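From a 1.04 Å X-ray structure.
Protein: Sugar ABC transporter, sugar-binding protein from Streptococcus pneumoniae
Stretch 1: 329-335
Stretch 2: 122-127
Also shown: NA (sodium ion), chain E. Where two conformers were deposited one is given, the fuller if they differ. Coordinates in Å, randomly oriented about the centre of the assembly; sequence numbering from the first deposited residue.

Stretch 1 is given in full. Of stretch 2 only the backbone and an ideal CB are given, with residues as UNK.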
ATOM      1  N   GLY A 329       6.021   3.359  11.546  1.00 13.63           N
ATOM      2  CA  GLY A 329       6.551   4.326  10.566  1.00 13.64           C
ATOM      3  C   GLY A 329       5.747   4.500   9.295  1.00 12.74           C
ATOM      4  O   GLY A 329       6.045   5.445   8.534  1.00 14.57           O
ATOM      5  N   SER A 330       4.729   3.680   8.967  1.00 13.54           N
ATOM      6  CA  SER A 330       3.891   3.897   7.834  1.00 12.60           C
ATOM      7  C   SER A 330       3.131   5.211   7.973  1.00 12.38           C
ATOM      8  O   SER A 330       2.778   5.568   9.115  1.00 12.16           O
ATOM      9  CB  SER A 330       2.860   2.796   7.626  1.00 13.55           C
ATOM     10  OG  SER A 330       3.405   1.564   7.375  1.00 17.40           O
ATOM     11  N   PRO A 331       2.868   5.919   6.890  1.00 12.74           N
ATOM     12  CA  PRO A 331       2.134   7.183   7.046  1.00 12.58           C
ATOM     13  C   PRO A 331       0.775   6.944   7.679  1.00 12.38           C
ATOM     14  O   PRO A 331       0.096   5.927   7.410  1.00 12.29           O
ATOM     15  CB  PRO A 331       2.054   7.723   5.579  1.00 13.09           C
ATOM     16  CG  PRO A 331       2.131   6.516   4.784  1.00 14.44           C
ATOM     17  CD  PRO A 331       3.108   5.584   5.477  1.00 12.84           C
ATOM     18  N   THR A 332       0.380   7.889   8.490  1.00 12.20           N
ATOM     19  CA  THR A 332      -0.861   7.867   9.190  1.00 12.08           C
ATOM     20  C   THR A 332      -1.852   8.902   8.725  1.00 13.37           C
ATOM     21  O   THR A 332      -1.496  10.096   8.539  1.00 15.33           O
ATOM     22  CB  THR A 332      -0.673   7.893  10.739  1.00 12.51           C
ATOM     23  OG1 THR A 332      -1.978   7.877  11.372  1.00 13.35           O
ATOM     24  CG2 THR A 332       0.004   9.110  11.217  1.00 15.95           C
ATOM     25  N   ALA A 333      -3.127   8.519   8.607  1.00 14.78           N
ATOM     26  CA  ALA A 333      -4.155   9.407   8.265  1.00 16.15           C
ATOM     27  C   ALA A 333      -4.762  10.125   9.470  1.00 15.33           C
ATOM     28  O   ALA A 333      -5.714  10.913   9.335  1.00 18.57           O
ATOM     29  CB  ALA A 333      -5.298   8.686   7.507  1.00 17.03           C
ATOM     30  N   ILE A 334      -4.275   9.850  10.658  1.00 15.69           N
ATOM     31  CA  ILE A 334      -4.866  10.414  11.885  1.00 15.16           C
ATOM     32  C   ILE A 334      -4.305  11.807  12.158  1.00 16.48           C
ATOM     33  O   ILE A 334      -3.080  12.014  12.234  1.00 18.60           O
ATOM     34  CB  ILE A 334      -4.605   9.470  13.033  1.00 15.23           C
ATOM     35  CG1 ILE A 334      -5.323   8.109  12.804  1.00 14.01           C
ATOM     36  CG2 ILE A 334      -5.051  10.111  14.392  1.00 16.01           C
ATOM     37  CD1 ILE A 334      -6.788   8.136  12.572  1.00 15.48           C
ATOM     38  N   GLU A 335      -5.190  12.763  12.303  1.00 17.36           N
ATOM     39  CA  GLU A 335      -4.848  14.126  12.512  1.00 19.25           C
ATOM     40  C   GLU A 335      -4.092  14.236  13.813  1.00 19.17           C
ATOM     41  O   GLU A 335      -4.372  13.569  14.820  1.00 20.07           O
ATOM     42  CB  GLU A 335      -6.106  15.001  12.362  1.00 20.77           C
ATOM     43  CG  GLU A 335      -6.737  14.965  10.913  1.00 22.43           C
ATOM     44  CD  GLU A 335      -8.092  15.597  10.796  1.00 24.82           C
ATOM     45  OE1 GLU A 335      -8.696  15.896  11.869  1.00 26.37           O
ATOM     46  OE2 GLU A 335      -8.573  15.878   9.670  1.00 30.05           O
ATOM     47  N   UNK A 122     -12.022   2.471   9.452  1.00 11.65           N
ATOM     48  CA  UNK A 122     -11.111   3.573   9.817  1.00 10.69           C
ATOM     49  C   UNK A 122      -9.702   3.224   9.352  1.00 10.75           C
ATOM     50  O   UNK A 122      -9.078   2.296   9.931  1.00 10.37           O
ATOM     51  CB  UNK A 122     -11.130   3.834  11.324  1.00 10.69           C
ATOM     52  N   UNK A 123      -9.218   3.865   8.290  0.50 11.56           N
ATOM     53  CA  UNK A 123      -7.816   3.590   7.900  0.50 10.87           C
ATOM     54  C   UNK A 123      -6.930   4.484   8.764  0.50 11.69           C
ATOM     55  O   UNK A 123      -6.942   5.700   8.604  0.50 16.38           O
ATOM     56  CB  UNK A 123      -7.575   3.845   6.411  0.50 10.87           C
ATOM     57  N   UNK A 124      -6.248   3.894   9.727  1.00 11.27           N
ATOM     58  CA  UNK A 124      -5.280   4.617  10.570  1.00 11.20           C
ATOM     59  C   UNK A 124      -4.006   4.838   9.824  1.00 11.56           C
ATOM     60  O   UNK A 124      -3.398   5.907   9.978  1.00 12.93           O
ATOM     61  CB  UNK A 124      -4.995   3.859  11.868  1.00 11.20           C
ATOM     62  N   UNK A 125      -3.451   3.816   9.145  1.00 11.21           N
ATOM     63  CA  UNK A 125      -2.245   3.950   8.396  1.00 10.90           C
ATOM     64  C   UNK A 125      -2.452   3.384   7.019  1.00 10.38           C
ATOM     65  O   UNK A 125      -3.429   2.666   6.740  1.00 10.65           O
ATOM     66  CB  UNK A 125      -1.077   3.264   9.107  1.00 10.90           C
ATOM     67  N   UNK A 126      -1.542   3.727   6.096  1.00 11.23           N
ATOM     68  CA  UNK A 126      -1.572   3.176   4.749  1.00 10.87           C
ATOM     69  C   UNK A 126      -0.192   2.922   4.288  1.00 10.10           C
ATOM     70  O   UNK A 126       0.759   3.509   4.787  1.00 11.66           O
ATOM     71  CB  UNK A 126      -2.294   4.105   3.771  1.00 10.87           C
ATOM     72  N   UNK A 127      -0.047   2.039   3.302  1.00  9.46           N
ATOM     73  CA  UNK A 127       1.170   1.926   2.581  1.00 10.04           C
ATOM     74  C   UNK A 127       1.242   2.903   1.394  1.00  9.48           C
ATOM     75  O   UNK A 127       0.282   3.565   1.077  1.00  9.27           O
ATOM     76  CB  UNK A 127       1.338   0.483   2.103  1.00 10.04           C
TER
HETATM   77 NA    NA E4001     -10.729  16.456  10.460  1.00 21.15          NA

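Every hydrogen bond across the contact uses a backbone atom of the second stretch, so its side chains are only loosely specified by the first. At position 122 the CA-to-CB bond runs sideways and nothing of stretch 1 lies within 5.5 Å of the ideal CB; stretch 1 sets no rule here. The deposited residue is Val122, rotamer t, which adds little to the contact.

Position 123 also points sideways, its ideal CB 5.5 Å from Ala333 CB. A phi of -84° and psi of 107° suit many residues, proline among them, and its nitrogen is not asked to donate to stretch 1. The residue is Pro123. Its closest approach is through the backbone, with Pro123 O 3.6 Å from Ala333 CB, an apolar neighbour that cannot answer the carbonyl.

At position 124 the carbonyl does the main work. Its O accepts from Ala333 N at 3.0 Å and from Thr332 OG1 at 2.8 Å; the same hydroxyl OG1 of Thr332 accepts from Ile334 N at 3.1 Å, so one hydroxyl serves both a bond within stretch 1 and one across. The CA-to-CB bond points away, yet the ideal CB is 4.4 Å from Ile334 CG1, so a long apolar side chain, aliphatic or aromatic, could still reach the isoleucine. The deposited Phe124, chi1 m, does so: its CD1 lies 3.8 Å from Ile334 CD1, the methyl meeting the ring obliquely.

Position 125 pairs with Thr332 in a single beta bridge, CA to CA 4.2 Å. Its ideal CB is 3.4 Å from Pro331 O and 4.2 Å from Ser330 CB, and its CA also makes a CA-H...O contact with Pro331 O at 3.2 Å. With phi -130° and psi 164°, the extended backbone suits a beta-branched residue, though alanine or serine would also be plausible. It is Thr125, rotamer p; its CG2 lies 4.2 Å from Thr332 CB, while OG1 finds its hydrogen bond elsewhere in the structure.

Position 126 must offer an amide hydrogen, since its N donates to Pro331 O at 3.0 Å with an angle of 157°; proline is therefore unsuited. The ideal CB points sideways, 4.7 Å from that same oxygen, and demands nothing specific, so small residues and many larger ones fit the visible evidence. Ala126 is found, and its O sits 3.6 Å from Ser330 CB.

At position 127 CA-to-CB points away into space that stretch 1 leaves empty, so polar or apolar residues would serve. Asn127 is deposited, with OD1 bonded elsewhere in the structure.

Stretch 2, residues 122-127: VPFTAN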
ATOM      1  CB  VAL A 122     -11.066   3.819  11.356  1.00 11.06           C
ATOM      2  CG1 VAL A 122     -10.194   4.952  11.667  1.00 12.64           C
ATOM      3  CG2 VAL A 122     -12.527   4.041  11.863  1.00 14.07           C
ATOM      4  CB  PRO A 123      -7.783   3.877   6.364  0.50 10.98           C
ATOM      5  CG  PRO A 123      -9.246   4.307   6.005  0.50 12.09           C
ATOM      6  CD  PRO A 123      -9.875   4.726   7.284  0.50 12.96           C
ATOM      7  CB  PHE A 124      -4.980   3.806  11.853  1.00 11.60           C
ATOM      8  CG  PHE A 124      -6.160   3.586  12.724  1.00 11.12           C
ATOM      9  CD1 PHE A 124      -6.511   4.516  13.646  1.00 11.14           C
ATOM     10  CD2 PHE A 124      -6.981   2.447  12.618  1.00 10.25           C
ATOM     11  CE1 PHE A 124      -7.595   4.335  14.486  1.00 12.63           C
ATOM     12  CE2 PHE A 124      -8.057   2.267  13.418  1.00 11.46           C
ATOM     13  CZ  PHE A 124      -8.366   3.207  14.351  1.00 12.20           C
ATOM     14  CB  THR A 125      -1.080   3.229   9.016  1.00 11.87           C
ATOM     15  OG1 THR A 125      -1.306   1.817   8.967  1.00 11.44           O
ATOM     16  CG2 THR A 125      -0.786   3.702  10.473  1.00 13.19           C
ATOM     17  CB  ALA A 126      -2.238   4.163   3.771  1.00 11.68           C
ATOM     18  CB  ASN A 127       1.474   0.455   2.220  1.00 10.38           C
ATOM     19  CG  ASN A 127       0.368  -0.213   1.492  1.00 11.18           C
ATOM     20  OD1 ASN A 127      -0.262   0.333   0.591  1.00 11.59           O
ATOM     21  ND2 ASN A 127       0.078  -1.404   1.886  1.00 20.60           N
TER
HETATM   22  O   HOH W   1     -11.087  15.300   8.377  1.00 24.32           O
HETATM   23  O   HOH W   2     -11.428  17.225  12.552  1.00 37.09           O
HETATM   24  O   HOH W   3     -12.934  17.072   9.879  1.00 30.19           O
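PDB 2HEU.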